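Local structure of DUF1460 domain-containing protein (Legionella pneumophila subsp. pneumophila, 2IM9) at residues A62-T67 with Y88-F93; T97-V102 with L269-W274. The protein is of unknown function but belongs to an N-acetylmuramoyl-L-alanine amidase-like family of the Peptidase_CA clan, so it may cleave amide bonds in bacterial cell-wall material. One frame throughout, in Å; residues are numbered along the deposited sequence.

Contact 1. Residues A62-T67 with Y88-F93; sequences AYFKGT and YRVDGF
T67 and G92 bring their CA atoms to 5.7 Å where the type II beta turn F64-T67, which follows helix 53-63, meets the irregular chain leading into helix 95-107. The turn is also tied to the sheet, G66 and T67 bonding through their backbones to V291 of strand 290-295, while F64 packs on Y98 and L105 of helix 95-107. F64 and F93 form an edge-to-face aromatic pair with planes at 73°. The edge of F93 is turned to the face of F64, and F93 CZ lies over it toward the rim, 3.7 Å from F64 CD1. On the opposite face Y63 CD2 sits over the ring centre, and V90 CG1 approaches F64 CE1 obliquely at 3.8 Å. T67 divides its two branches between different tasks. With OG1 beside the backbone N (chi1 -58°), the other branch, CG2, is anti to it and packs 3.5 Å from G92 N, against the D91-G92 peptide, while also touching F93 CD2. OG1 turns back into its own turn, where it and T67 N reach F64 O from the same face of the carbonyl plane. No direct hydrogen bond crosses the contact; the polar link is a single water, donating to T67 OG1 and to V90 O at 2.7 Å each.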
ATOM      1  N   ALA A  62     -11.384   8.227  -6.096  1.00 16.66           N
ATOM      2  CA  ALA A  62     -11.773   8.781  -7.404  1.00 18.10           C
ATOM      3  C   ALA A  62     -11.243  10.198  -7.618  1.00 18.98           C
ATOM      4  O   ALA A  62     -10.839  10.552  -8.722  1.00 19.84           O
ATOM      5  CB  ALA A  62     -13.270   8.759  -7.569  1.00 18.15           C
ATOM      6  N   TYR A  63     -11.225  10.982  -6.554  1.00 20.66           N
ATOM      7  CA  TYR A  63     -10.803  12.388  -6.624  1.00 22.51           C
ATOM      8  C   TYR A  63      -9.377  12.515  -7.159  1.00 22.22           C
ATOM      9  O   TYR A  63      -9.028  13.514  -7.802  1.00 23.27           O
ATOM     10  CB  TYR A  63     -10.930  13.020  -5.246  1.00 24.28           C
ATOM     11  CG  TYR A  63     -10.433  14.447  -5.150  1.00 27.49           C
ATOM     12  CD1 TYR A  63     -11.173  15.509  -5.684  1.00 30.38           C
ATOM     13  CD2 TYR A  63      -9.224  14.734  -4.513  1.00 29.16           C
ATOM     14  CE1 TYR A  63     -10.709  16.829  -5.590  1.00 31.62           C
ATOM     15  CE2 TYR A  63      -8.751  16.041  -4.410  1.00 31.91           C
ATOM     16  CZ  TYR A  63      -9.494  17.082  -4.947  1.00 30.86           C
ATOM     17  OH  TYR A  63      -9.008  18.363  -4.840  1.00 32.29           O
ATOM     18  N   PHE A  64      -8.553  11.499  -6.896  1.00 21.11           N
ATOM     19  CA  PHE A  64      -7.151  11.511  -7.328  1.00 20.75           C
ATOM     20  C   PHE A  64      -6.883  10.771  -8.631  1.00 20.10           C
ATOM     21  O   PHE A  64      -5.738  10.645  -9.017  1.00 19.58           O
ATOM     22  CB  PHE A  64      -6.241  10.949  -6.228  1.00 20.65           C
ATOM     23  CG  PHE A  64      -6.219  11.787  -4.980  1.00 21.80           C
ATOM     24  CD1 PHE A  64      -5.571  13.030  -4.964  1.00 19.29           C
ATOM     25  CD2 PHE A  64      -6.855  11.352  -3.831  1.00 23.01           C
ATOM     26  CE1 PHE A  64      -5.554  13.811  -3.812  1.00 20.65           C
ATOM     27  CE2 PHE A  64      -6.849  12.132  -2.666  1.00 23.43           C
ATOM     28  CZ  PHE A  64      -6.200  13.361  -2.657  1.00 22.04           C
ATOM     29  N   LYS A  65      -7.918  10.243  -9.294  1.00 20.84           N
ATOM     30  CA  LYS A  65      -7.688   9.605 -10.600  1.00 21.65           C
ATOM     31  C   LYS A  65      -7.005  10.593 -11.550  1.00 21.37           C
ATOM     32  O   LYS A  65      -7.345  11.789 -11.568  1.00 21.79           O
ATOM     33  CB  LYS A  65      -8.988   9.091 -11.227  1.00 22.04           C
ATOM     34  CG  LYS A  65      -9.479   7.775 -10.646  1.00 24.59           C
ATOM     35  CD  LYS A  65     -10.892   7.451 -11.117  1.00 26.60           C
ATOM     36  CE  LYS A  65     -10.922   7.065 -12.583  1.00 27.99           C
ATOM     37  NZ  LYS A  65     -12.306   6.648 -12.949  1.00 28.73           N
ATOM     38  N   GLY A  66      -6.045  10.088 -12.319  1.00 20.98           N
ATOM     39  CA  GLY A  66      -5.294  10.898 -13.270  1.00 20.95           C
ATOM     40  C   GLY A  66      -4.056  11.583 -12.722  1.00 20.47           C
ATOM     41  O   GLY A  66      -3.274  12.144 -13.488  1.00 20.61           O
ATOM     42  N   THR A  67      -3.870  11.544 -11.402  1.00 19.61           N
ATOM     43  CA  THR A  67      -2.647  12.055 -10.767  1.00 19.24           C
ATOM     44  C   THR A  67      -1.445  11.193 -11.143  1.00 18.87           C
ATOM     45  O   THR A  67      -1.529   9.959 -11.152  1.00 18.40           O
ATOM     46  CB  THR A  67      -2.793  12.103  -9.229  1.00 18.95           C
ATOM     47  OG1 THR A  67      -3.922  12.923  -8.895  1.00 20.41           O
ATOM     48  CG2 THR A  67      -1.549  12.685  -8.572  1.00 19.04           C
ATOM     49  N   TYR A  88       3.470  13.831   2.929  1.00 14.09           N
ATOM     50  CA  TYR A  88       2.245  13.596   2.150  1.00 13.86           C
ATOM     51  C   TYR A  88       2.212  14.607   0.996  1.00 13.71           C
ATOM     52  O   TYR A  88       2.892  15.643   1.035  1.00 13.28           O
ATOM     53  CB  TYR A  88       0.981  13.746   3.009  1.00 14.84           C
ATOM     54  CG  TYR A  88       0.982  15.029   3.817  1.00 16.22           C
ATOM     55  CD1 TYR A  88       0.431  16.208   3.296  1.00 16.22           C
ATOM     56  CD2 TYR A  88       1.550  15.060   5.097  1.00 18.09           C
ATOM     57  CE1 TYR A  88       0.444  17.404   4.028  1.00 17.63           C
ATOM     58  CE2 TYR A  88       1.571  16.231   5.846  1.00 17.81           C
ATOM     59  CZ  TYR A  88       1.020  17.403   5.306  1.00 17.23           C
ATOM     60  OH  TYR A  88       1.045  18.559   6.049  1.00 20.60           O
ATOM     61  N   ARG A  89       1.457  14.279  -0.043  1.00 13.30           N
ATOM     62  CA  ARG A  89       1.375  15.136  -1.224  1.00 13.83           C
ATOM     63  C   ARG A  89       0.147  14.797  -2.038  1.00 14.47           C
ATOM     64  O   ARG A  89      -0.436  13.713  -1.879  1.00 14.91           O
ATOM     65  CB  ARG A  89       2.639  14.977  -2.082  1.00 13.83           C
ATOM     66  CG  ARG A  89       2.794  13.593  -2.702  1.00 13.65           C
ATOM     67  CD  ARG A  89       4.220  13.328  -3.126  1.00 15.55           C
ATOM     68  NE  ARG A  89       4.692  14.291  -4.147  1.00 15.49           N
ATOM     69  CZ  ARG A  89       5.939  14.333  -4.629  1.00 17.56           C
ATOM     70  NH1 ARG A  89       6.866  13.494  -4.189  1.00 18.15           N
ATOM     71  NH2 ARG A  89       6.273  15.250  -5.552  1.00 17.81           N
ATOM     72  N   VAL A  90      -0.244  15.708  -2.928  1.00 14.73           N
ATOM     73  CA  VAL A  90      -1.412  15.447  -3.790  1.00 16.52           C
ATOM     74  C   VAL A  90      -1.071  15.502  -5.273  1.00 16.88           C
ATOM     75  O   VAL A  90      -1.972  15.414  -6.115  1.00 19.04           O
ATOM     76  CB  VAL A  90      -2.560  16.432  -3.497  1.00 16.13           C
ATOM     77  CG1 VAL A  90      -3.120  16.185  -2.085  1.00 16.22           C
ATOM     78  CG2 VAL A  90      -2.081  17.886  -3.659  1.00 16.17           C
ATOM     79  N   ASP A  91       0.207  15.661  -5.587  1.00 17.98           N
ATOM     80  CA  ASP A  91       0.670  15.850  -6.970  1.00 18.68           C
ATOM     81  C   ASP A  91       1.234  14.566  -7.603  1.00 18.45           C
ATOM     82  O   ASP A  91       1.597  14.552  -8.776  1.00 18.40           O
ATOM     83  CB  ASP A  91       1.733  16.956  -7.026  1.00 19.55           C
ATOM     84  CG  ASP A  91       3.012  16.565  -6.308  1.00 21.45           C
ATOM     85  OD1 ASP A  91       2.913  15.955  -5.225  1.00 21.25           O
ATOM     86  OD2 ASP A  91       4.116  16.844  -6.820  1.00 24.27           O
ATOM     87  N   GLY A  92       1.317  13.489  -6.824  1.00 17.51           N
ATOM     88  CA  GLY A  92       1.901  12.243  -7.330  1.00 16.61           C
ATOM     89  C   GLY A  92       1.752  11.146  -6.294  1.00 16.66           C
ATOM     90  O   GLY A  92       1.675  11.445  -5.103  1.00 15.05           O
ATOM     91  N   PHE A  93       1.705   9.899  -6.759  1.00 15.63           N
ATOM     92  CA  PHE A  93       1.575   8.720  -5.901  1.00 15.54           C
ATOM     93  C   PHE A  93       2.344   7.537  -6.446  1.00 15.86           C
ATOM     94  O   PHE A  93       2.512   7.419  -7.666  1.00 15.59           O
ATOM     95  CB  PHE A  93       0.111   8.274  -5.841  1.00 15.32           C
ATOM     96  CG  PHE A  93      -0.805   9.273  -5.197  1.00 15.03           C
ATOM     97  CD1 PHE A  93      -0.853   9.402  -3.814  1.00 14.79           C
ATOM     98  CD2 PHE A  93      -1.626  10.087  -5.986  1.00 16.16           C
ATOM     99  CE1 PHE A  93      -1.703  10.343  -3.208  1.00 14.90           C
ATOM    100  CE2 PHE A  93      -2.481  11.011  -5.402  1.00 15.52           C
ATOM    101  CZ  PHE A  93      -2.522  11.136  -3.996  1.00 15.90           C
TER
HETATM  102  O   HOH W   1      -3.952  15.459  -7.922  1.00 41.80           O

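Contact 2. Residues T97-V102 with L269-W274; sequences TYVNTV and LGFAIW
F271 lays its ring against helix 97-102, meeting Y98, V99 and V102 at once. V102 reaches it tip to tip, with V102 CB 3.6 Å from F271 CE2 and CG1 equally near CZ. V99 comes over one face of the ring, its CG2 lying 4.0 Å from F271 CE2. Y98 CE2 stands at the ring edge, near its plane, 4.0 Å from F271 CD2. The two aromatics make an offset edge-to-face pair, the edge of F271 toward the face of Y98, with planes at 73°. V99 also packs on the preceding part of the strand: CG1 is anti to the backbone N (chi1 166°), and the other methyl, CG2, beside the N, packs 3.8 Å from G270 CA and touches L269 CG.

A second shell surrounds these groups. V102 CG2 covers a face of Y98 toward the rim, F93 adds another edge-to-face ring, and the buried Y98 OH bonds to S61 O of helix 53-63, which ties down the far end of that ring. I57 and L103 also pack on F271, whose backbone pairs with R282 in the next strand. This is helix-on-sheet packing, as in the papain-like proteins of the Peptidase_CA clan, the short axes passing 8.1 Å apart at 50°. L269 additionally touches C95, at the start of the helix, where relatives of the clan commonly carry their nucleophilic cysteine. All six touching residues are buried and no hydrogen bond crosses between the segments, which implies that helix and strand are joined here by apolar and aromatic packing alone.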
ATOM      1  N   THR A  97       1.773   4.659  -1.511  1.00 13.80           N
ATOM      2  CA  THR A  97       1.387   5.972  -0.996  1.00 14.36           C
ATOM      3  C   THR A  97      -0.047   6.346  -1.389  1.00 14.21           C
ATOM      4  O   THR A  97      -0.734   7.065  -0.646  1.00 14.62           O
ATOM      5  CB  THR A  97       2.393   7.081  -1.368  1.00 14.80           C
ATOM      6  OG1 THR A  97       2.294   7.380  -2.764  1.00 15.77           O
ATOM      7  CG2 THR A  97       3.843   6.638  -1.041  1.00 15.69           C
ATOM      8  N   TYR A  98      -0.508   5.875  -2.542  1.00 12.87           N
ATOM      9  CA  TYR A  98      -1.897   6.091  -2.920  1.00 13.45           C
ATOM     10  C   TYR A  98      -2.843   5.458  -1.907  1.00 12.97           C
ATOM     11  O   TYR A  98      -3.758   6.099  -1.404  1.00 13.05           O
ATOM     12  CB  TYR A  98      -2.149   5.546  -4.324  1.00 13.33           C
ATOM     13  CG  TYR A  98      -3.553   5.727  -4.823  1.00 13.68           C
ATOM     14  CD1 TYR A  98      -4.116   7.001  -4.956  1.00 14.51           C
ATOM     15  CD2 TYR A  98      -4.321   4.620  -5.217  1.00 13.18           C
ATOM     16  CE1 TYR A  98      -5.426   7.156  -5.433  1.00 14.35           C
ATOM     17  CE2 TYR A  98      -5.617   4.769  -5.678  1.00 13.28           C
ATOM     18  CZ  TYR A  98      -6.153   6.034  -5.802  1.00 14.33           C
ATOM     19  OH  TYR A  98      -7.431   6.166  -6.278  1.00 15.27           O
ATOM     20  N   VAL A  99      -2.622   4.184  -1.601  1.00 13.56           N
ATOM     21  CA  VAL A  99      -3.517   3.493  -0.677  1.00 13.01           C
ATOM     22  C   VAL A  99      -3.450   4.143   0.713  1.00 13.56           C
ATOM     23  O   VAL A  99      -4.489   4.399   1.336  1.00 13.25           O
ATOM     24  CB  VAL A  99      -3.202   1.985  -0.677  1.00 13.53           C
ATOM     25  CG1 VAL A  99      -3.863   1.273   0.500  1.00 12.81           C
ATOM     26  CG2 VAL A  99      -3.683   1.368  -1.988  1.00 14.13           C
ATOM     27  N   ASN A 100      -2.236   4.434   1.177  1.00 13.61           N
ATOM     28  CA  ASN A 100      -2.061   5.068   2.488  1.00 14.22           C
ATOM     29  C   ASN A 100      -2.743   6.432   2.572  1.00 14.12           C
ATOM     30  O   ASN A 100      -3.379   6.768   3.583  1.00 14.10           O
ATOM     31  CB  ASN A 100      -0.572   5.251   2.778  1.00 14.60           C
ATOM     32  CG  ASN A 100       0.058   4.007   3.375  1.00 19.87           C
ATOM     33  OD1 ASN A 100      -0.587   3.274   4.113  1.00 24.37           O
ATOM     34  ND2 ASN A 100       1.334   3.781   3.073  1.00 23.58           N
ATOM     35  N   THR A 101      -2.592   7.219   1.520  1.00 13.24           N
ATOM     36  CA  THR A 101      -3.167   8.566   1.516  1.00 13.49           C
ATOM     37  C   THR A 101      -4.698   8.487   1.486  1.00 14.04           C
ATOM     38  O   THR A 101      -5.374   9.136   2.292  1.00 13.66           O
ATOM     39  CB  THR A 101      -2.648   9.391   0.350  1.00 13.94           C
ATOM     40  OG1 THR A 101      -1.224   9.495   0.470  1.00 14.24           O
ATOM     41  CG2 THR A 101      -3.265  10.777   0.390  1.00 14.13           C
ATOM     42  N   VAL A 102      -5.241   7.659   0.599  1.00 13.73           N
ATOM     43  CA  VAL A 102      -6.703   7.527   0.502  1.00 13.69           C
ATOM     44  C   VAL A 102      -7.313   7.030   1.825  1.00 13.97           C
ATOM     45  O   VAL A 102      -8.279   7.622   2.325  1.00 14.80           O
ATOM     46  CB  VAL A 102      -7.133   6.619  -0.669  1.00 14.82           C
ATOM     47  CG1 VAL A 102      -8.644   6.317  -0.567  1.00 14.14           C
ATOM     48  CG2 VAL A 102      -6.791   7.295  -2.002  1.00 12.90           C
ATOM     49  N   LEU A 269      -0.516  -3.062  -5.064  1.00 14.60           N
ATOM     50  CA  LEU A 269      -1.809  -2.982  -4.384  1.00 15.35           C
ATOM     51  C   LEU A 269      -2.640  -1.812  -4.841  1.00 15.17           C
ATOM     52  O   LEU A 269      -2.143  -0.902  -5.507  1.00 15.43           O
ATOM     53  CB  LEU A 269      -1.657  -3.006  -2.854  1.00 16.24           C
ATOM     54  CG  LEU A 269      -1.131  -1.750  -2.150  1.00 18.14           C
ATOM     55  CD1 LEU A 269      -1.391  -1.884  -0.655  1.00 17.46           C
ATOM     56  CD2 LEU A 269       0.333  -1.618  -2.376  1.00 21.91           C
ATOM     57  N   GLY A 270      -3.913  -1.836  -4.470  1.00 14.97           N
ATOM     58  CA  GLY A 270      -4.865  -0.800  -4.895  1.00 14.20           C
ATOM     59  C   GLY A 270      -6.215  -1.129  -4.288  1.00 14.31           C
ATOM     60  O   GLY A 270      -6.304  -1.993  -3.399  1.00 14.44           O
ATOM     61  N   PHE A 271      -7.264  -0.468  -4.775  1.00 13.94           N
ATOM     62  CA  PHE A 271      -8.609  -0.655  -4.244  1.00 13.77           C
ATOM     63  C   PHE A 271      -9.519  -1.382  -5.221  1.00 14.11           C
ATOM     64  O   PHE A 271      -9.357  -1.250  -6.448  1.00 14.71           O
ATOM     65  CB  PHE A 271      -9.264   0.698  -3.939  1.00 13.91           C
ATOM     66  CG  PHE A 271      -8.579   1.478  -2.852  1.00 14.51           C
ATOM     67  CD1 PHE A 271      -8.737   1.126  -1.520  1.00 14.86           C
ATOM     68  CD2 PHE A 271      -7.768   2.565  -3.167  1.00 15.02           C
ATOM     69  CE1 PHE A 271      -8.103   1.848  -0.504  1.00 14.44           C
ATOM     70  CE2 PHE A 271      -7.129   3.298  -2.161  1.00 15.22           C
ATOM     71  CZ  PHE A 271      -7.299   2.939  -0.822  1.00 15.60           C
ATOM     72  N   ALA A 272     -10.434  -2.163  -4.664  1.00 13.60           N
ATOM     73  CA  ALA A 272     -11.531  -2.771  -5.416  1.00 13.92           C
ATOM     74  C   ALA A 272     -12.661  -1.768  -5.436  1.00 14.94           C
ATOM     75  O   ALA A 272     -13.155  -1.383  -4.381  1.00 14.95           O
ATOM     76  CB  ALA A 272     -12.004  -4.070  -4.732  1.00 14.48           C
ATOM     77  N   ILE A 273     -13.093  -1.358  -6.626  1.00 14.78           N
ATOM     78  CA  ILE A 273     -14.187  -0.389  -6.721  1.00 15.52           C
ATOM     79  C   ILE A 273     -15.238  -0.911  -7.706  1.00 15.20           C
ATOM     80  O   ILE A 273     -14.914  -1.154  -8.861  1.00 14.44           O
ATOM     81  CB  ILE A 273     -13.684   1.009  -7.204  1.00 15.81           C
ATOM     82  CG1 ILE A 273     -12.584   1.582  -6.288  1.00 16.29           C
ATOM     83  CG2 ILE A 273     -14.877   1.997  -7.347  1.00 18.05           C
ATOM     84  CD1 ILE A 273     -13.051   1.993  -4.855  1.00 16.86           C
ATOM     85  N   TRP A 274     -16.472  -1.075  -7.236  1.00 16.14           N
ATOM     86  CA  TRP A 274     -17.587  -1.508  -8.094  1.00 16.39           C
ATOM     87  C   TRP A 274     -18.230  -0.280  -8.753  1.00 17.31           C
ATOM     88  O   TRP A 274     -18.627   0.658  -8.063  1.00 16.90           O
ATOM     89  CB  TRP A 274     -18.638  -2.233  -7.280  1.00 17.41           C
ATOM     90  CG  TRP A 274     -18.242  -3.619  -6.896  1.00 17.50           C
ATOM     91  CD1 TRP A 274     -17.597  -4.010  -5.750  1.00 17.66           C
ATOM     92  CD2 TRP A 274     -18.451  -4.801  -7.668  1.00 16.90           C
ATOM     93  NE1 TRP A 274     -17.404  -5.381  -5.767  1.00 16.80           N
ATOM     94  CE2 TRP A 274     -17.911  -5.883  -6.938  1.00 16.87           C
ATOM     95  CE3 TRP A 274     -19.043  -5.055  -8.917  1.00 17.05           C
ATOM     96  CZ2 TRP A 274     -17.963  -7.202  -7.406  1.00 17.29           C
ATOM     97  CZ3 TRP A 274     -19.087  -6.361  -9.382  1.00 17.36           C
ATOM     98  CH2 TRP A 274     -18.544  -7.417  -8.635  1.00 17.75           C
TER

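In the fold
From the N terminus, the chain leaves helix 53-63 within 62-67, through the turn F64-T67, then runs through 20 residues without helix or strand before contact 1 closes that loop at 88-93. Helix 95-107 follows at once, and its residues 97-102 open contact 2, which closes across 166 intervening residues on strand 264-275 of the antiparallel sheet. The two contacts are therefore in series, neither enclosing nor crossing the other. They nevertheless touch, their centres about 11 Å apart: F93 packs on Y98 and T101, and F64 on Y98. Together they tie the loop ahead of helix 95-107, the helix itself and the sheet into one continuous body within the amidase-like region.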